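Local atomic coordinates of putative SAM-dependent O-methyltranferase (Podospora anserina, PDB entry 4YMH), a protein that binds S-adenosyl-L-homocysteine and probably transfers methyl groups from S-adenosylmethionine to oxygen atoms of its substrates, as a member of the cation-dependent O-methyltransferase family. Residues A[10-13]-A[14-17]; A[17-20]-A[21-24]; A[47-50]-A[51-55]; A[57-60]-A[61-65]; A[82-85]-A[86-90]. All coordinates share one frame; numbering follows the deposited sequence.

Contact 1: residues A[10-13]-A[14-17]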
loop_
_atom_site.group_PDB
_atom_site.type_symbol
_atom_site.label_atom_id
_atom_site.label_comp_id
_atom_site.label_asym_id
_atom_site.label_seq_id
_atom_site.Cartn_x
_atom_site.Cartn_y
_atom_site.Cartn_z
ATOM N N GLU A 10 18.489 -5.289 -10.614
ATOM C CA GLU A 10 18.598 -5.954 -9.308
ATOM C C GLU A 10 19.315 -5.130 -8.227
ATOM O O GLU A 10 18.795 -4.951 -7.104
ATOM C CB GLU A 10 19.316 -7.291 -9.471
ATOM C CG GLU A 10 18.513 -8.307 -10.235
ATOM C CD GLU A 10 19.324 -9.529 -10.548
ATOM O OE1 GLU A 10 19.808 -9.632 -11.695
ATOM O OE2 GLU A 10 19.482 -10.379 -9.647
ATOM N N GLU A 11 20.511 -4.645 -8.564
ATOM C CA GLU A 11 21.323 -3.877 -7.621
ATOM C C GLU A 11 20.578 -2.625 -7.122
ATOM O O GLU A 11 20.488 -2.348 -5.902
ATOM C CB GLU A 11 22.659 -3.483 -8.272
ATOM C CG GLU A 11 23.582 -2.715 -7.344
ATOM C CD GLU A 11 24.793 -2.121 -8.050
ATOM O OE1 GLU A 11 24.754 -0.915 -8.383
ATOM O OE2 GLU A 11 25.787 -2.851 -8.255
ATOM N N THR A 12 20.019 -1.884 -8.074
ATOM C CA THR A 12 19.336 -0.635 -7.761
ATOM C C THR A 12 18.063 -0.891 -6.949
ATOM O O THR A 12 17.746 -0.137 -6.026
ATOM C CB THR A 12 18.998 0.148 -9.049
ATOM O OG1 THR A 12 20.175 0.253 -9.861
ATOM C CG2 THR A 12 18.495 1.543 -8.722
ATOM N N ALA A 13 17.337 -1.956 -7.276
ATOM C CA ALA A 13 16.145 -2.299 -6.501
ATOM C C ALA A 13 16.531 -2.549 -5.032
ATOM O O ALA A 13 15.831 -2.096 -4.110
ATOM C CB ALA A 13 15.446 -3.523 -7.093
ATOM N N ASP A 14 17.650 -3.242 -4.813
ATOM C CA ASP A 14 18.078 -3.489 -3.434
ATOM C C ASP A 14 18.480 -2.186 -2.720
ATOM O O ASP A 14 18.195 -2.000 -1.521
ATOM C CB ASP A 14 19.224 -4.501 -3.395
ATOM C CG ASP A 14 18.755 -5.926 -3.662
ATOM O OD1 ASP A 14 17.537 -6.200 -3.536
ATOM O OD2 ASP A 14 19.607 -6.772 -4.002
ATOM N N ARG A 15 19.119 -1.274 -3.447
ATOM C CA ARG A 15 19.448 0.023 -2.847
ATOM C C ARG A 15 18.183 0.815 -2.470
ATOM O O ARG A 15 18.121 1.444 -1.399
ATOM C CB ARG A 15 20.343 0.835 -3.786
ATOM C CG ARG A 15 21.791 0.365 -3.790
ATOM C CD ARG A 15 22.570 0.914 -4.976
ATOM N NE ARG A 15 22.678 2.367 -4.935
ATOM C CZ ARG A 15 22.817 3.130 -6.013
ATOM N NH1 ARG A 15 22.854 2.575 -7.217
ATOM N NH2 ARG A 15 22.908 4.447 -5.886
ATOM N N VAL A 16 17.167 0.760 -3.328
ATOM C CA VAL A 16 15.910 1.453 -3.058
ATOM C C VAL A 16 15.163 0.813 -1.869
ATOM O O VAL A 16 14.553 1.520 -1.039
ATOM C CB VAL A 16 15.014 1.485 -4.325
ATOM C CG1 VAL A 16 13.707 2.197 -4.034
ATOM C CG2 VAL A 16 15.747 2.199 -5.462
ATOM N N SER A 17 15.246 -0.509 -1.749
ATOM C CA SER A 17 14.685 -1.169 -0.566
ATOM C C SER A 17 15.361 -0.694 0.711
ATOM O O SER A 17 14.683 -0.385 1.702
ATOM C CB SER A 17 14.803 -2.686 -0.649
ATOM O OG SER A 17 14.041 -3.178 -1.729
HETATM O O HOH W 1 16.591 -7.196 -6.334
#

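Contact 2: residues A[17-20]-A[21-24]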
loop_
_atom_site.group_PDB
_atom_site.type_symbol
_atom_site.label_atom_id
_atom_site.label_comp_id
_atom_site.label_asym_id
_atom_site.label_seq_id
_atom_site.Cartn_x
_atom_site.Cartn_y
_atom_site.Cartn_z
ATOM N N SER A 17 15.246 -0.509 -1.749
ATOM C CA SER A 17 14.685 -1.169 -0.566
ATOM C C SER A 17 15.361 -0.694 0.711
ATOM O O SER A 17 14.683 -0.385 1.702
ATOM C CB SER A 17 14.803 -2.686 -0.649
ATOM O OG SER A 17 14.041 -3.178 -1.729
ATOM N N ALA A 18 16.694 -0.666 0.695
ATOM C CA ALA A 18 17.430 -0.205 1.868
ATOM C C ALA A 18 17.061 1.249 2.216
ATOM O O ALA A 18 16.976 1.612 3.394
ATOM C CB ALA A 18 18.928 -0.329 1.650
ATOM N N TYR A 19 16.883 2.069 1.188
ATOM C CA TYR A 19 16.465 3.457 1.389
ATOM C C TYR A 19 15.116 3.537 2.085
ATOM O O TYR A 19 14.924 4.361 2.992
ATOM C CB TYR A 19 16.393 4.215 0.060
ATOM C CG TYR A 19 16.165 5.701 0.251
ATOM C CD1 TYR A 19 17.233 6.560 0.485
ATOM C CD2 TYR A 19 14.888 6.240 0.203
ATOM C CE1 TYR A 19 17.030 7.931 0.663
ATOM C CE2 TYR A 19 14.674 7.613 0.387
ATOM C CZ TYR A 19 15.747 8.441 0.612
ATOM O OH TYR A 19 15.546 9.795 0.796
ATOM N N CYS A 20 14.174 2.699 1.652
ATOM C CA CYS A 20 12.866 2.665 2.302
ATOM C C CYS A 20 12.980 2.259 3.770
ATOM O O CYS A 20 12.306 2.835 4.633
ATOM C CB CYS A 20 11.918 1.715 1.569
ATOM S SG CYS A 20 11.449 2.331 -0.063
ATOM N N GLU A 21 13.821 1.266 4.055
ATOM C CA GLU A 21 14.062 0.865 5.455
ATOM C C GLU A 21 14.648 1.984 6.313
ATOM O O GLU A 21 14.270 2.161 7.481
ATOM C CB GLU A 21 15.019 -0.329 5.516
ATOM C CG GLU A 21 14.355 -1.677 5.554
ATOM C CD GLU A 21 15.369 -2.800 5.685
ATOM O OE1 GLU A 21 15.910 -2.996 6.792
ATOM O OE2 GLU A 21 15.629 -3.477 4.671
ATOM N N LYS A 22 15.622 2.689 5.746
ATOM C CA LYS A 22 16.299 3.792 6.434
ATOM C C LYS A 22 15.320 4.916 6.752
ATOM O O LYS A 22 15.429 5.576 7.784
ATOM C CB LYS A 22 17.443 4.333 5.564
ATOM C CG LYS A 22 18.272 5.440 6.200
ATOM C CD LYS A 22 19.310 5.978 5.217
ATOM C CE LYS A 22 18.853 7.270 4.529
ATOM N NZ LYS A 22 18.933 8.459 5.431
ATOM N N ASN A 23 14.379 5.093 5.852
ATOM C CA ASN A 23 13.420 6.171 5.943
ATOM C C ASN A 23 12.022 5.777 6.427
ATOM O O ASN A 23 11.075 6.474 6.270
ATOM C CB ASN A 23 13.410 6.961 4.649
ATOM C CG ASN A 23 14.678 7.741 4.441
ATOM O OD1 ASN A 23 14.870 8.746 5.054
ATOM N ND2 ASN A 23 15.531 7.273 3.576
ATOM N N SER A 24 11.943 4.629 7.045
ATOM C CA SER A 24 10.727 4.175 7.706
ATOM C C SER A 24 11.092 3.808 9.134
ATOM O O SER A 24 12.235 3.428 9.409
ATOM C CB SER A 24 10.102 2.967 7.008
ATOM O OG SER A 24 9.879 3.236 5.646
#

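Contact 3: residues A[47-50]-A[51-55]. With SAH (S-adenosyl-L-homocysteine), chain E.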
loop_
_atom_site.group_PDB
_atom_site.type_symbol
_atom_site.label_atom_id
_atom_site.label_comp_id
_atom_site.label_asym_id
_atom_site.label_seq_id
_atom_site.Cartn_x
_atom_site.Cartn_y
_atom_site.Cartn_z
ATOM N N LYS A 47 11.217 -17.757 2.716
ATOM C CA LYS A 47 9.767 -17.733 2.910
ATOM C C LYS A 47 9.333 -16.616 3.856
ATOM O O LYS A 47 8.179 -16.181 3.831
ATOM C CB LYS A 47 9.272 -19.071 3.470
ATOM C CG LYS A 47 9.485 -20.274 2.572
ATOM C CD LYS A 47 8.805 -21.494 3.173
ATOM C CE LYS A 47 9.005 -22.727 2.310
ATOM N NZ LYS A 47 8.189 -23.861 2.808
ATOM N N MET A 48 10.253 -16.169 4.709
ATOM C CA MET A 48 9.939 -15.136 5.692
ATOM C C MET A 48 9.866 -13.750 5.050
ATOM O O MET A 48 10.592 -13.462 4.097
ATOM C CB MET A 48 10.979 -15.143 6.820
ATOM C CG MET A 48 10.754 -14.102 7.903
ATOM S SD MET A 48 11.867 -14.425 9.278
ATOM C CE MET A 48 13.434 -14.466 8.411
ATOM N N SER A 49 8.985 -12.897 5.570
ATOM C CA SER A 49 8.872 -11.525 5.080
ATOM C C SER A 49 10.169 -10.763 5.361
ATOM O O SER A 49 10.969 -11.198 6.184
ATOM C CB SER A 49 7.666 -10.834 5.719
ATOM O OG SER A 49 6.470 -11.542 5.400
ATOM N N SER A 50 10.387 -9.656 4.653
ATOM C CA SER A 50 11.529 -8.770 4.903
ATOM C C SER A 50 11.316 -7.886 6.139
ATOM O O SER A 50 10.230 -7.858 6.716
ATOM C CB SER A 50 11.775 -7.871 3.698
ATOM O OG SER A 50 10.740 -6.895 3.609
ATOM N N ARG A 51 12.349 -7.147 6.530
ATOM C CA ARG A 51 12.232 -6.184 7.626
ATOM C C ARG A 51 11.291 -5.024 7.283
ATOM O O ARG A 51 10.488 -4.584 8.122
ATOM C CB ARG A 51 13.611 -5.641 8.003
ATOM C CG ARG A 51 14.549 -6.690 8.585
ATOM C CD ARG A 51 15.907 -6.098 8.953
ATOM N NE ARG A 51 15.799 -4.976 9.886
ATOM C CZ ARG A 51 16.784 -4.566 10.682
ATOM N NH1 ARG A 51 17.953 -5.194 10.681
ATOM N NH2 ARG A 51 16.598 -3.537 11.492
ATOM N N LEU A 52 11.390 -4.532 6.047
ATOM C CA LEU A 52 10.522 -3.446 5.599
ATOM C C LEU A 52 9.059 -3.894 5.666
ATOM O O LEU A 52 8.186 -3.146 6.119
ATOM C CB LEU A 52 10.892 -3.005 4.173
ATOM C CG LEU A 52 10.085 -1.844 3.585
ATOM C CD1 LEU A 52 10.223 -0.595 4.462
ATOM C CD2 LEU A 52 10.544 -1.554 2.145
ATOM N N GLN A 53 8.793 -5.131 5.244
ATOM C CA GLN A 53 7.438 -5.665 5.327
ATOM C C GLN A 53 6.981 -5.739 6.764
ATOM O O GLN A 53 5.806 -5.519 7.058
ATOM C CB GLN A 53 7.336 -7.055 4.688
ATOM C CG GLN A 53 7.387 -7.063 3.185
ATOM C CD GLN A 53 7.267 -8.467 2.621
ATOM O OE1 GLN A 53 8.272 -9.108 2.322
ATOM N NE2 GLN A 53 6.033 -8.954 2.490
ATOM N N GLY A 54 7.905 -6.047 7.671
ATOM C CA GLY A 54 7.603 -6.002 9.093
ATOM C C GLY A 54 7.140 -4.628 9.559
ATOM O O GLY A 54 6.137 -4.484 10.276
ATOM N N SER A 55 7.877 -3.605 9.152
ATOM C CA SER A 55 7.461 -2.224 9.460
ATOM C C SER A 55 6.076 -1.925 8.890
ATOM O O SER A 55 5.263 -1.265 9.533
ATOM C CB SER A 55 8.481 -1.229 8.926
ATOM O OG SER A 55 9.725 -1.417 9.584
HETATM N N SAH E . 3.937 -15.468 7.245
HETATM C CA SAH E . 5.314 -15.841 7.407
HETATM C CB SAH E . 5.781 -16.767 6.287
HETATM C CG SAH E . 4.804 -17.839 5.813
HETATM S SD SAH E . 5.571 -18.913 4.658
HETATM C C SAH E . 6.207 -14.630 7.433
HETATM O O SAH E . 7.306 -14.705 7.929
HETATM O OXT SAH E . 5.807 -13.587 6.939
HETATM C "C5'" SAH E . 4.207 -19.965 4.377
HETATM C "C4'" SAH E . 3.888 -20.910 5.525
HETATM O "O4'" SAH E . 2.661 -21.567 5.265
HETATM C "C3'" SAH E . 4.911 -22.009 5.682
HETATM O "O3'" SAH E . 5.395 -22.061 7.003
HETATM C "C2'" SAH E . 4.163 -23.274 5.348
HETATM O "O2'" SAH E . 4.627 -24.394 6.034
HETATM C "C1'" SAH E . 2.727 -22.918 5.644
HETATM N N9 SAH E . 1.753 -23.696 4.865
HETATM C C8 SAH E . 1.855 -24.106 3.614
HETATM N N7 SAH E . 0.776 -24.774 3.247
HETATM C C5 SAH E . -0.041 -24.793 4.271
HETATM C C6 SAH E . -1.371 -25.326 4.556
HETATM N N6 SAH E . -2.002 -25.988 3.612
HETATM N N1 SAH E . -1.907 -25.123 5.757
HETATM C C2 SAH E . -1.244 -24.438 6.681
HETATM N N3 SAH E . -0.044 -23.919 6.500
HETATM C C4 SAH E . 0.595 -24.063 5.334
#

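Contact 4: residues A[57-60]-A[61-65]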
loop_
_atom_site.group_PDB
_atom_site.type_symbol
_atom_site.label_atom_id
_atom_site.label_comp_id
_atom_site.label_asym_id
_atom_site.label_seq_id
_atom_site.Cartn_x
_atom_site.Cartn_y
_atom_site.Cartn_z
ATOM N N MET A 57 3.610 -4.118 8.304
ATOM C CA MET A 57 2.606 -4.829 9.073
ATOM C C MET A 57 2.311 -4.098 10.374
ATOM O O MET A 57 1.145 -3.916 10.736
ATOM C CB MET A 57 3.066 -6.276 9.350
ATOM C CG MET A 57 3.189 -7.112 8.086
ATOM S SD MET A 57 3.783 -8.778 8.441
ATOM C CE MET A 57 5.471 -8.494 8.814
ATOM N N ILE A 58 3.361 -3.668 11.074
ATOM C CA ILE A 58 3.164 -2.974 12.340
ATOM C C ILE A 58 2.428 -1.639 12.131
ATOM O O ILE A 58 1.500 -1.306 12.874
ATOM C CB ILE A 58 4.509 -2.734 13.057
ATOM C CG1 ILE A 58 5.128 -4.092 13.446
ATOM C CG2 ILE A 58 4.304 -1.862 14.287
ATOM C CD1 ILE A 58 6.474 -3.990 14.114
ATOM N N PHE A 59 2.848 -0.890 11.114
ATOM C CA PHE A 59 2.188 0.380 10.779
ATOM C C PHE A 59 0.710 0.155 10.486
ATOM O O PHE A 59 -0.166 0.850 11.021
ATOM C CB PHE A 59 2.872 1.046 9.577
ATOM C CG PHE A 59 2.331 2.433 9.242
ATOM C CD1 PHE A 59 1.152 2.590 8.531
ATOM C CD2 PHE A 59 3.028 3.576 9.633
ATOM C CE1 PHE A 59 0.666 3.865 8.220
ATOM C CE2 PHE A 59 2.560 4.843 9.312
ATOM C CZ PHE A 59 1.372 4.992 8.628
ATOM N N THR A 60 0.440 -0.823 9.634
ATOM C CA THR A 60 -0.918 -1.144 9.221
ATOM C C THR A 60 -1.797 -1.524 10.415
ATOM O O THR A 60 -2.947 -1.091 10.515
ATOM C CB THR A 60 -0.904 -2.286 8.186
ATOM O OG1 THR A 60 -0.118 -1.872 7.060
ATOM C CG2 THR A 60 -2.304 -2.623 7.713
ATOM N N ALA A 61 -1.253 -2.332 11.320
ATOM C CA ALA A 61 -1.980 -2.689 12.537
ATOM C C ALA A 61 -2.225 -1.495 13.473
ATOM O O ALA A 61 -3.302 -1.375 14.055
ATOM C CB ALA A 61 -1.236 -3.781 13.292
ATOM N N ARG A 62 -1.232 -0.630 13.649
ATOM C CA ARG A 62 -1.432 0.533 14.516
ATOM C C ARG A 62 -2.460 1.484 13.919
ATOM O O ARG A 62 -3.230 2.132 14.633
ATOM C CB ARG A 62 -0.111 1.272 14.762
ATOM C CG ARG A 62 0.867 0.460 15.632
ATOM C CD ARG A 62 1.856 1.332 16.360
ATOM N NE ARG A 62 2.758 0.531 17.187
ATOM C CZ ARG A 62 4.078 0.465 17.028
ATOM N NH1 ARG A 62 4.678 1.182 16.086
ATOM N NH2 ARG A 62 4.804 -0.302 17.834
ATOM N N ASP A 63 -2.457 1.567 12.601
ATOM C CA ASP A 63 -3.347 2.467 11.873
ATOM C C ASP A 63 -4.793 1.978 11.912
ATOM O O ASP A 63 -5.690 2.710 12.333
ATOM C CB ASP A 63 -2.853 2.604 10.426
ATOM C CG ASP A 63 -3.764 3.456 9.552
ATOM O OD1 ASP A 63 -4.437 4.378 10.057
ATOM O OD2 ASP A 63 -3.780 3.202 8.329
ATOM N N ARG A 64 -5.018 0.737 11.483
ATOM C CA ARG A 64 -6.383 0.221 11.339
ATOM C C ARG A 64 -6.996 -0.212 12.669
ATOM O O ARG A 64 -8.223 -0.340 12.787
ATOM C CB ARG A 64 -6.413 -0.967 10.369
ATOM C CG ARG A 64 -5.818 -0.698 8.991
ATOM C CD ARG A 64 -6.047 -1.902 8.074
ATOM N NE ARG A 64 -7.462 -2.163 7.849
ATOM C CZ ARG A 64 -8.129 -1.708 6.789
ATOM N NH1 ARG A 64 -7.499 -0.977 5.880
ATOM N NH2 ARG A 64 -9.417 -1.967 6.647
ATOM N N LYS A 65 -6.138 -0.455 13.656
ATOM C CA LYS A 65 -6.575 -0.913 14.974
ATOM C C LYS A 65 -7.563 -2.091 14.910
ATOM O O LYS A 65 -8.661 -2.011 15.447
ATOM C CB LYS A 65 -7.183 0.266 15.754
ATOM C CG LYS A 65 -6.122 1.302 16.151
ATOM C CD LYS A 65 -6.691 2.568 16.761
ATOM C CE LYS A 65 -7.052 3.581 15.679
ATOM N NZ LYS A 65 -5.896 4.017 14.827
#

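Contact 5: residues A[82-85]-A[86-90]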
loop_
_atom_site.group_PDB
_atom_site.type_symbol
_atom_site.label_atom_id
_atom_site.label_comp_id
_atom_site.label_asym_id
_atom_site.label_seq_id
_atom_site.Cartn_x
_atom_site.Cartn_y
_atom_site.Cartn_z
ATOM N N ALA A 82 4.959 -9.499 14.371
ATOM C CA ALA A 82 4.735 -8.140 13.868
ATOM C C ALA A 82 3.327 -7.651 14.225
ATOM O O ALA A 82 3.164 -6.544 14.748
ATOM C CB ALA A 82 4.951 -8.066 12.354
ATOM N N TRP A 83 2.315 -8.473 13.946
ATOM C CA TRP A 83 0.935 -8.123 14.305
ATOM C C TRP A 83 0.792 -7.884 15.808
ATOM O O TRP A 83 0.114 -6.941 16.262
ATOM C CB TRP A 83 -0.043 -9.231 13.868
ATOM C CG TRP A 83 -0.045 -9.545 12.389
ATOM C CD1 TRP A 83 0.100 -10.779 11.815
ATOM C CD2 TRP A 83 -0.204 -8.619 11.306
ATOM N NE1 TRP A 83 0.048 -10.675 10.448
ATOM C CE2 TRP A 83 -0.137 -9.361 10.109
ATOM C CE3 TRP A 83 -0.395 -7.232 11.230
ATOM C CZ2 TRP A 83 -0.255 -8.764 8.850
ATOM C CZ3 TRP A 83 -0.508 -6.644 9.987
ATOM C CH2 TRP A 83 -0.442 -7.411 8.809
ATOM N N TYR A 84 1.428 -8.765 16.578
ATOM C CA TYR A 84 1.465 -8.653 18.033
ATOM C C TYR A 84 2.003 -7.283 18.452
ATOM O O TYR A 84 1.385 -6.576 19.267
ATOM C CB TYR A 84 2.311 -9.801 18.625
ATOM C CG TYR A 84 2.462 -9.767 20.138
ATOM C CD1 TYR A 84 1.479 -10.296 20.969
ATOM C CD2 TYR A 84 3.582 -9.204 20.730
ATOM C CE1 TYR A 84 1.609 -10.261 22.346
ATOM C CE2 TYR A 84 3.722 -9.160 22.118
ATOM C CZ TYR A 84 2.732 -9.692 22.919
ATOM O OH TYR A 84 2.866 -9.659 24.290
ATOM N N GLU A 85 3.131 -6.885 17.872
ATOM C CA GLU A 85 3.716 -5.586 18.208
ATOM C C GLU A 85 2.774 -4.444 17.826
ATOM O O GLU A 85 2.673 -3.432 18.537
ATOM C CB GLU A 85 5.068 -5.394 17.505
ATOM C CG GLU A 85 6.234 -6.208 18.088
ATOM C CD GLU A 85 6.714 -5.709 19.446
ATOM O OE1 GLU A 85 6.212 -4.668 19.938
ATOM O OE2 GLU A 85 7.611 -6.362 20.021
ATOM N N GLY A 86 2.083 -4.610 16.703
ATOM C CA GLY A 86 1.211 -3.555 16.214
ATOM C C GLY A 86 -0.099 -3.437 16.966
ATOM O O GLY A 86 -0.847 -2.481 16.759
ATOM N N THR A 87 -0.392 -4.410 17.827
ATOM C CA THR A 87 -1.634 -4.373 18.598
ATOM C C THR A 87 -1.447 -4.443 20.122
ATOM O O THR A 87 -2.346 -4.883 20.845
ATOM C CB THR A 87 -2.558 -5.521 18.170
ATOM O OG1 THR A 87 -1.860 -6.766 18.298
ATOM C CG2 THR A 87 -3.020 -5.325 16.733
ATOM N N ARG A 88 -0.295 -3.994 20.611
ATOM C CA ARG A 88 -0.018 -4.007 22.042
ATOM C C ARG A 88 -1.026 -3.185 22.848
ATOM O O ARG A 88 -1.365 -3.547 23.967
ATOM C CB ARG A 88 1.390 -3.481 22.325
ATOM C CG ARG A 88 2.488 -4.486 22.107
ATOM C CD ARG A 88 3.835 -3.921 22.504
ATOM N NE ARG A 88 4.900 -4.874 22.215
ATOM C CZ ARG A 88 5.330 -5.801 23.063
ATOM N NH1 ARG A 88 4.796 -5.898 24.275
ATOM N NH2 ARG A 88 6.301 -6.626 22.700
ATOM N N ASP A 89 -1.493 -2.080 22.282
ATOM C CA ASP A 89 -2.361 -1.167 23.023
ATOM C C ASP A 89 -3.771 -1.710 23.225
ATOM O O ASP A 89 -4.414 -1.423 24.232
ATOM C CB ASP A 89 -2.425 0.194 22.322
ATOM C CG ASP A 89 -1.206 1.058 22.613
ATOM O OD1 ASP A 89 -0.447 0.725 23.549
ATOM O OD2 ASP A 89 -1.012 2.080 21.918
ATOM N N THR A 90 -4.247 -2.504 22.276
ATOM C CA THR A 90 -5.605 -3.034 22.332
ATOM C C THR A 90 -5.680 -4.499 22.761
ATOM O O THR A 90 -6.766 -5.021 23.024
ATOM C CB THR A 90 -6.276 -2.928 20.976
ATOM O OG1 THR A 90 -5.672 -3.880 20.093
ATOM C CG2 THR A 90 -6.095 -1.535 20.410
#

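Contact 1: residues A[10-13]-A[14-17]
Glu11 and Arg15, one helical turn apart, run side by side and point the same way, yet they stop short of a salt bridge: Glu11 OE1 lies 4.1 Å from Arg15 NH1, with the carboxylate and guanidinium planes turned 65° apart. The arginine bends at its third torsion (chi3 64°), and its NH1 is taken instead by Asp184 of the second subunit, so Glu11 probably adds a favourable field rather than a bond. Asp14, CG beside its backbone N, places its carboxylate near Glu10 O, and a single water spans the gap by donating both to Asp14 OD1 (3.1 Å) and to Glu10 O (3.2 Å). That carbonyl also accepts the regular helical bond from Asp14 N. On the buried side the groups are small or branched: Val16 rests its CG2 against Thr12 O at 3.1 Å, and Thr12 CG2 comes within 4.3 Å of Val16 CG2. The small Ala13 packs on Phe8. Four successive i to i+4 backbone bonds, from Asp14 N to Glu10 O through Ser17 N to Ala13 O, hold the spine. This is the first part of helix 10-22, laid against the second subunit, where Thr12 packs on Cys185 and Val16 on Ile5 of that chain.

Contact 2: residues A[17-20]-A[21-24]
The C-terminal end of helix 10-22 is closed here by side chains as well as backbone, with Asn23 the first residue to leave helical geometry. Its amide lies under the ring of Tyr19: Asn23 ND2 sits 3.1 Å from the plane of the Tyr19 ring, over its centre, and the ring and amide planes are 42° apart. With CG anti to the backbone N (chi1 -171°), the ring is carried along the helix to lie over the Asn23 amide. Tyr19 O takes its regular backbone bond from Asn23 N at 3.0 Å and gains a second donor on the other face of its plane, Asn23 ND2, also at 3.0 Å; asparagine suits the place because its short amide can turn back on its own turn. Cys20 O relies on a side chain, accepting from Ser24 OG at 2.7 Å, with a weak bond from Asn23 N besides. Farther out, Tyr19 OH bonds to Asp205 of the second subunit. A leucine at Tyr19 would probably leave Asp205 of the second subunit without its hydroxyl partner and the Asn23 amide without the flat ring that covers it. An asparagine at the first non-helical position, reaching back to the last turn, is a common way for a helix to end; here Ser24 OG supplements it, beside the neighbouring subunit.

Contact 3: residues A[47-50]-A[51-55]
Ser49 meets the carboxylate of S-adenosyl-L-homocysteine directly: its OG donates to SAH OXT at 2.6 Å, while Ser49 N makes a longer, weak bond to SAH O (3.4 Å). Hydroxyl and amide of one residue therefore serve the two oxygens of the ligand's amino-acid end, a task for which a small serine is well fitted. Met48 CG lies 3.5 Å from SAH O at the same carboxylate, whereas Lys47 CB lies farther along the ligand, 3.9 Å from SAH SD. Behind this first shell comes the start of helix 51-64. Ser50, at the N-cap, turns its OG between its own backbone N and carbonyl carbon (chi1 72°), which brings it to the first turn to accept from Gln53 N at 3.1 Å. Gln53 answers with its side chain: OE1 accepts from Ser50 N at 3.2 Å along a nearly straight N-H line (174°), although the donor stands above the amide's carbonyl plane. Gly54 N then bonds to Ser50 O and begins the regular helical pattern. The peptide between Ser49 and Ser50 is thereby fixed, and Trp35, donating to Ser49 O, holds it from another side. Ser50 OG also bonds to Ser4 of the second subunit. The reciprocal pair of Ser50 and Gln53 is a capping box, here placed immediately after the ligand-binding serine at the edge of the pocket of a class I methyltransferase.

Contact 4: residues A[57-60]-A[61-65]
Ile58 and Arg62 lie alongside each other, and Ile58 CG2 sits 3.5 Å above the plane of the Arg62 guanidinium, over its centre. The methyl reaches that face because it is anti to the backbone N, whereas the arginine runs extended to NE; a long, flat group suits a place where one side is apolar. The backbone keeps its i to i+4 bonds: Ala61 N, Arg62 N, Asp63 N and Arg64 N donate in turn to the carbonyls of Met57, Ile58, Phe59 and Thr60, each at 2.9 Å. Lys65 N continues the series to Ala61 O. The Lys65 side chain folds back so that NZ donates to Asp63 O at 2.8 Å and Arg62 O at 3.3 Å, giving partners to two carbonyls of the final turn. Thr60 turns its OG1 back to Trp56 O and leaves its methyl, CG2, 3.8 Å from Arg64 CD. The charged ends find their partners on the other chain of the dimer: Asp63 forms a salt bridge with Arg64 of the second subunit, and Arg64 one with Asp63 of the second subunit. Helix 51-64 thus ends at the subunit interface with a positive-phi residue, Lys65, whose ammonium reaches back to the last turn.

Contact 5: residues A[82-85]-A[86-90]
Glu85 and Arg88 form a two-pronged salt bridge that ties the last turn of helix 78-86 to the loop after it. The glutamate bends at its second torsion (chi2 -72°) and curls its carboxylate round to Arg88, which stays extended from CG to NE. Arg88 NE donates to Glu85 OE1 at 2.6 Å and Arg88 NH2 to Glu85 OE2 at 3.0 Å, both nearly straight. Both oxygens lie in the guanidinium plane, but the carboxylate is turned 48° against it and is met from above its own plane. Tyr84 brings CE2 over one guanidinium face, 3.6 Å from the Arg88 plane and off centre. Thr87, its OG1 in the tight place between backbone N and carbonyl carbon (chi1 55°), donates to Trp83 O at 2.8 Å. The loop 86-90 leads on to strand 93-98, and Tyr84 and Thr87 both pack on its Ile94. Replacing Glu85 by alanine would probably strip Arg88 of its counter-charge, leave the guanidinium freer to swing, and deprive Tyr114 OH of its partner. Since Glu85 is buried, pairing with Arg88 and Tyr114 is likely to ease the cost of its charge, and the paired in-plane bonds should hold the arginine's rotation.

How the contacts relate
The five contacts fall on three helices and the loops beside them. Contacts 1 and 2 follow each other along helix 10-22, sharing Ser17, with centres 11 Å apart. Contact 2 leans on contact 3 through Leu52, whose CD2 lies 3.6 Å from Cys20 CB. Contacts 3 and 4 take the two ends of helix 51-64, and contact 4 packs on contact 5, centres 8 Å apart, where Met57 CE is 3.6 Å from Ala82 CB. Contact 3 alone binds the ligand directly; Met57 of contact 4 and Trp83 of contact 5 come within about 5 and 7 Å of it by side chain. Contacts 1 to 4 all carry groups that bond to the second subunit.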